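Excinuclease ABC, subunit A. (Deinococcus radiodurans, PDB 2VF7) binds DNA and zinc and hydrolyses ATP as an ABC-type ATPase of the UvrA family, probably serving in the recognition of damaged DNA during excision repair. Local coordinates at residues P132-V137 with A299-F304; V227-P232 with R241-K246. The protein carries 1 engineered substitution. One frame throughout, in Å; residues are numbered along the deposited sequence. Where two conformers were deposited one is given.

The two contacts lie far apart in the chain's fold, with centres about 60 Å from each other and nearest atoms about 41 Å apart, so neither touches the other. Along the sequence, however, interaction 2 is nested inside the loop that interaction 1 closes: the chain runs out from 132-137, passes through 227-232 and 241-246, and returns at 299-304. Interaction 1 lies near the zinc site of Cys151, Cys154, Cys287 and Cys290, the side chain of Ala299 being about 12 Å from the metal. Interaction 2 belongs to the UvrA DNA-binding domain, about 51 Å from the centre of the chain and away from the zinc and ADP sites.

Interaction 1: residues P132-V137 with A299-F304; sequences PGQGIV and ALNVTF
Gln134 reaches across to Asn301 and Val302 with its terminal amide, and Val137 meets Ala299 a few residues further on. The polar end of Gln134 comes first. Its CG stands anti to the backbone N (chi1 -155°) and the chain then bends at chi2, which brings NE2 to the other segment. There NE2 lies 3.8 Å from CG2 of Val302 and 3.9 Å from CB of Asn301, so across this contact the amide nitrogen meets carbon alone. It donates a hydrogen bond to the carbonyl O of Glu298, the residue just ahead of 299-304; the same NE2 that holds this carbonyl thus also touches the two side chains. Gln134 and Asn301 cross at about a right angle, and their amide planes are likewise 90° apart, an arrangement quite unlike a stacked or paired couple of amides.

The apolar part is a single pair. CG1 of Val137 faces CB of Ala299 at 4.3 Å, a loose touch between two buried residues. The backbone of Val137 is held separately: its N is hydrogen-bonded to Tyr130 OH and its O to Ser125 OG, in helix 116-127.

Only 171 Å² is buried in all, and both segments are irregular, 299-301 having helical backbone angles without the regular bonds. This is loop-to-loop packing where the chain leaves for, and returns from, the insertion carrying the four-cysteine zinc site and the UvrA DNA-binding domain.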
# COMPACT_ATOMS: atom_id res chain seq x y z
N PRO A 132 -6.87 36.60 27.51
CA PRO A 132 -6.39 37.99 27.41
C PRO A 132 -5.13 38.16 26.54
O PRO A 132 -5.07 39.09 25.73
CB PRO A 132 -6.09 38.36 28.87
CG PRO A 132 -6.32 37.08 29.69
CD PRO A 132 -7.29 36.30 28.88
N GLY A 133 -4.16 37.26 26.71
CA GLY A 133 -2.96 37.21 25.87
C GLY A 133 -2.26 35.88 26.03
O GLY A 133 -1.47 35.71 26.96
N GLN A 134 -2.55 34.94 25.13
CA GLN A 134 -2.03 33.56 25.23
C GLN A 134 -1.02 33.15 24.14
O GLN A 134 -0.24 32.21 24.33
CB GLN A 134 -3.18 32.54 25.27
CG GLN A 134 -2.81 31.23 25.95
CD GLN A 134 -3.33 30.00 25.22
OE1 GLN A 134 -2.56 29.12 24.84
NE2 GLN A 134 -4.64 29.94 25.02
N GLY A 135 -1.04 33.84 23.00
CA GLY A 135 -0.11 33.54 21.89
C GLY A 135 -0.82 33.08 20.62
O GLY A 135 -1.61 33.84 20.04
N ILE A 136 -0.50 31.85 20.19
CA ILE A 136 -1.19 31.14 19.09
C ILE A 136 -0.89 29.63 19.14
O ILE A 136 0.27 29.22 19.24
CB ILE A 136 -0.93 31.77 17.66
CG1 ILE A 136 -2.07 32.73 17.28
CG2 ILE A 136 -0.78 30.70 16.57
CD1 ILE A 136 -1.80 33.65 16.09
N VAL A 137 -1.95 28.83 19.09
CA VAL A 137 -1.87 27.36 19.12
C VAL A 137 -2.17 26.79 17.73
O VAL A 137 -3.21 27.11 17.14
CB VAL A 137 -2.84 26.75 20.16
CG1 VAL A 137 -2.71 25.24 20.21
CG2 VAL A 137 -2.58 27.35 21.55
N ALA A 299 -4.97 24.63 24.71
CA ALA A 299 -5.82 24.51 23.53
C ALA A 299 -7.30 24.57 23.92
O ALA A 299 -8.16 24.89 23.10
CB ALA A 299 -5.52 23.21 22.79
N LEU A 300 -7.58 24.27 25.19
CA LEU A 300 -8.94 24.22 25.74
C LEU A 300 -9.42 25.60 26.18
O LEU A 300 -10.63 25.82 26.36
CB LEU A 300 -8.99 23.23 26.91
CG LEU A 300 -10.29 22.58 27.38
CD1 LEU A 300 -9.98 21.26 28.07
CD2 LEU A 300 -11.09 23.49 28.33
N ASN A 301 -8.48 26.53 26.34
CA ASN A 301 -8.82 27.93 26.65
C ASN A 301 -9.35 28.70 25.45
O ASN A 301 -10.15 29.63 25.60
CB ASN A 301 -7.62 28.65 27.26
CG ASN A 301 -7.19 28.06 28.58
OD1 ASN A 301 -8.00 27.51 29.33
ND2 ASN A 301 -5.90 28.17 28.87
N VAL A 302 -8.89 28.31 24.26
CA VAL A 302 -9.31 28.91 22.99
C VAL A 302 -10.75 28.50 22.65
O VAL A 302 -11.03 27.33 22.43
CB VAL A 302 -8.37 28.51 21.82
CG1 VAL A 302 -8.69 29.33 20.56
CG2 VAL A 302 -6.90 28.67 22.23
N THR A 303 -11.64 29.48 22.61
CA THR A 303 -13.08 29.23 22.50
C THR A 303 -13.65 29.61 21.12
O THR A 303 -12.93 30.12 20.26
CB THR A 303 -13.83 29.94 23.68
OG1 THR A 303 -15.03 29.22 24.02
CG2 THR A 303 -14.18 31.41 23.35
N PHE A 304 -14.94 29.34 20.90
CA PHE A 304 -15.71 29.86 19.77
C PHE A 304 -17.21 29.75 20.06
O PHE A 304 -17.69 28.69 20.45
CB PHE A 304 -15.36 29.14 18.46
CG PHE A 304 -16.01 29.75 17.24
CD1 PHE A 304 -15.35 30.72 16.50
CD2 PHE A 304 -17.27 29.34 16.81
CE1 PHE A 304 -15.94 31.28 15.37
CE2 PHE A 304 -17.87 29.90 15.68
CZ PHE A 304 -17.20 30.86 14.96

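Interaction 2: residues V227-P232 with R241-K246; sequences VVPVYP and RALKKK
Ala242 opens the helical side of the contact by setting its CB over one face of the Tyr231 ring. The methyl stands 4.0 Å from the ring centroid and 12° off the ring normal, an almost centred CH-pi contact; the small side chain lets the flat ring lie close to the helix. Tyr231 is placed for this by its first torsion, with CG anti to the carbonyl carbon and beside the backbone N (chi1 -54°).

Leu243, the next residue, approaches the same ring from another direction. Its CD2 comes to the edge, near the ring plane, 3.6 Å from CE2 of Tyr231. The same methyl also reaches the strand, where it lies 3.8 Å from CG of Pro229, the two side chains crossing at about a right angle. One leucine branch thus fills the angle between proline and tyrosine, while Ala242 covers one face of the ring.

Lys246, the first residue to leave helical angles, takes a positive phi (65°) and forms a Schellman motif, its weak backbone bond to Leu243 O (3.4 Å from Lys246 N) being one of the bonds back into the last turn. Its side chain turns to the second subunit, where NZ forms a salt bridge with Glu248 of that chain. Just beyond, the carbonyl O of Met247 accepts a hydrogen bond from the Tyr231 hydroxyl. Were Tyr231 replaced by an alanine, the Ala242 methyl and CD2 of Leu243 would probably lose the ring they pack on, and the Met247 carbonyl its hydroxyl donor.

Strand 227-230 pairs antiparallel with strand 251-254, and helix 236-245, which lies between them in sequence, packs against the first strand and Tyr231 just after it: a small strand-helix-strand unit within the UvrA DNA-binding domain.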
# COMPACT_ATOMS: atom_id res chain seq x y z
N VAL A 227 17.95 -10.46 31.91
CA VAL A 227 18.04 -11.52 30.90
C VAL A 227 18.82 -12.68 31.50
O VAL A 227 20.01 -12.53 31.79
CB VAL A 227 18.78 -11.03 29.63
CG1 VAL A 227 19.04 -12.18 28.66
CG2 VAL A 227 17.98 -9.95 28.93
N VAL A 228 18.15 -13.83 31.66
CA VAL A 228 18.69 -14.96 32.44
C VAL A 228 18.49 -16.33 31.77
O VAL A 228 17.50 -16.51 31.06
CB VAL A 228 18.09 -15.02 33.90
CG1 VAL A 228 18.24 -13.67 34.60
CG2 VAL A 228 16.62 -15.44 33.90
N PRO A 229 19.41 -17.29 32.01
CA PRO A 229 19.30 -18.62 31.40
C PRO A 229 18.08 -19.36 31.89
O PRO A 229 17.83 -19.38 33.10
CB PRO A 229 20.55 -19.33 31.94
CG PRO A 229 20.91 -18.59 33.21
CD PRO A 229 20.60 -17.18 32.87
N VAL A 230 17.30 -19.94 30.99
CA VAL A 230 16.15 -20.69 31.51
C VAL A 230 16.11 -22.18 31.21
O VAL A 230 16.58 -22.62 30.18
CB VAL A 230 14.76 -19.89 31.57
CG1 VAL A 230 14.75 -18.60 30.74
CG2 VAL A 230 13.52 -20.79 31.25
N TYR A 231 15.63 -22.95 32.18
CA TYR A 231 15.65 -24.41 32.15
C TYR A 231 14.24 -24.94 32.41
O TYR A 231 13.87 -25.18 33.57
CB TYR A 231 16.60 -24.96 33.22
CG TYR A 231 18.01 -24.42 33.19
CD1 TYR A 231 19.00 -25.07 32.45
CD2 TYR A 231 18.38 -23.30 33.93
CE1 TYR A 231 20.31 -24.59 32.41
CE2 TYR A 231 19.70 -22.81 33.89
CZ TYR A 231 20.65 -23.47 33.13
OH TYR A 231 21.96 -23.04 33.09
N PRO A 232 13.44 -25.09 31.33
CA PRO A 232 12.10 -25.69 31.36
C PRO A 232 12.05 -27.14 31.89
O PRO A 232 12.92 -27.96 31.57
CB PRO A 232 11.67 -25.64 29.89
CG PRO A 232 12.48 -24.54 29.29
CD PRO A 232 13.80 -24.67 29.96
N ARG A 241 21.24 -26.61 40.60
CA ARG A 241 22.38 -27.49 40.33
C ARG A 241 22.82 -27.37 38.88
O ARG A 241 23.99 -27.53 38.58
CB ARG A 241 22.05 -28.96 40.69
CG ARG A 241 21.45 -29.10 42.11
CD ARG A 241 21.37 -30.55 42.61
NE ARG A 241 20.04 -31.15 42.50
CZ ARG A 241 19.67 -31.97 41.52
NH1 ARG A 241 20.51 -32.31 40.54
NH2 ARG A 241 18.44 -32.46 41.52
N ALA A 242 21.87 -27.11 38.00
CA ALA A 242 22.14 -26.78 36.61
C ALA A 242 23.01 -25.52 36.56
O ALA A 242 24.07 -25.52 35.96
CB ALA A 242 20.84 -26.58 35.85
N LEU A 243 22.57 -24.45 37.25
CA LEU A 243 23.34 -23.20 37.31
C LEU A 243 24.73 -23.41 37.88
O LEU A 243 25.71 -22.87 37.35
CB LEU A 243 22.60 -22.11 38.10
CG LEU A 243 21.28 -21.63 37.51
CD1 LEU A 243 20.50 -20.88 38.55
CD2 LEU A 243 21.47 -20.79 36.25
N LYS A 244 24.82 -24.20 38.94
CA LYS A 244 26.10 -24.43 39.61
C LYS A 244 27.09 -25.25 38.79
O LYS A 244 28.30 -25.07 38.94
CB LYS A 244 25.88 -25.10 40.96
CG LYS A 244 26.75 -24.56 42.04
CD LYS A 244 26.03 -24.52 43.38
CE LYS A 244 27.01 -24.63 44.55
NZ LYS A 244 27.91 -25.85 44.42
N LYS A 245 26.58 -26.13 37.93
CA LYS A 245 27.43 -27.02 37.14
C LYS A 245 27.62 -26.53 35.69
O LYS A 245 28.29 -27.19 34.89
CB LYS A 245 26.90 -28.46 37.19
CG LYS A 245 25.78 -28.78 36.19
CD LYS A 245 26.01 -30.17 35.57
CE LYS A 245 25.28 -30.36 34.23
NZ LYS A 245 23.79 -30.45 34.41
N LYS A 246 27.04 -25.37 35.40
CA LYS A 246 27.22 -24.64 34.14
C LYS A 246 26.69 -25.37 32.90
O LYS A 246 27.31 -25.29 31.83
CB LYS A 246 28.69 -24.24 33.91
CG LYS A 246 29.30 -23.32 34.93
CD LYS A 246 30.80 -23.56 35.05
CE LYS A 246 31.47 -22.60 36.03
NZ LYS A 246 31.31 -23.01 37.47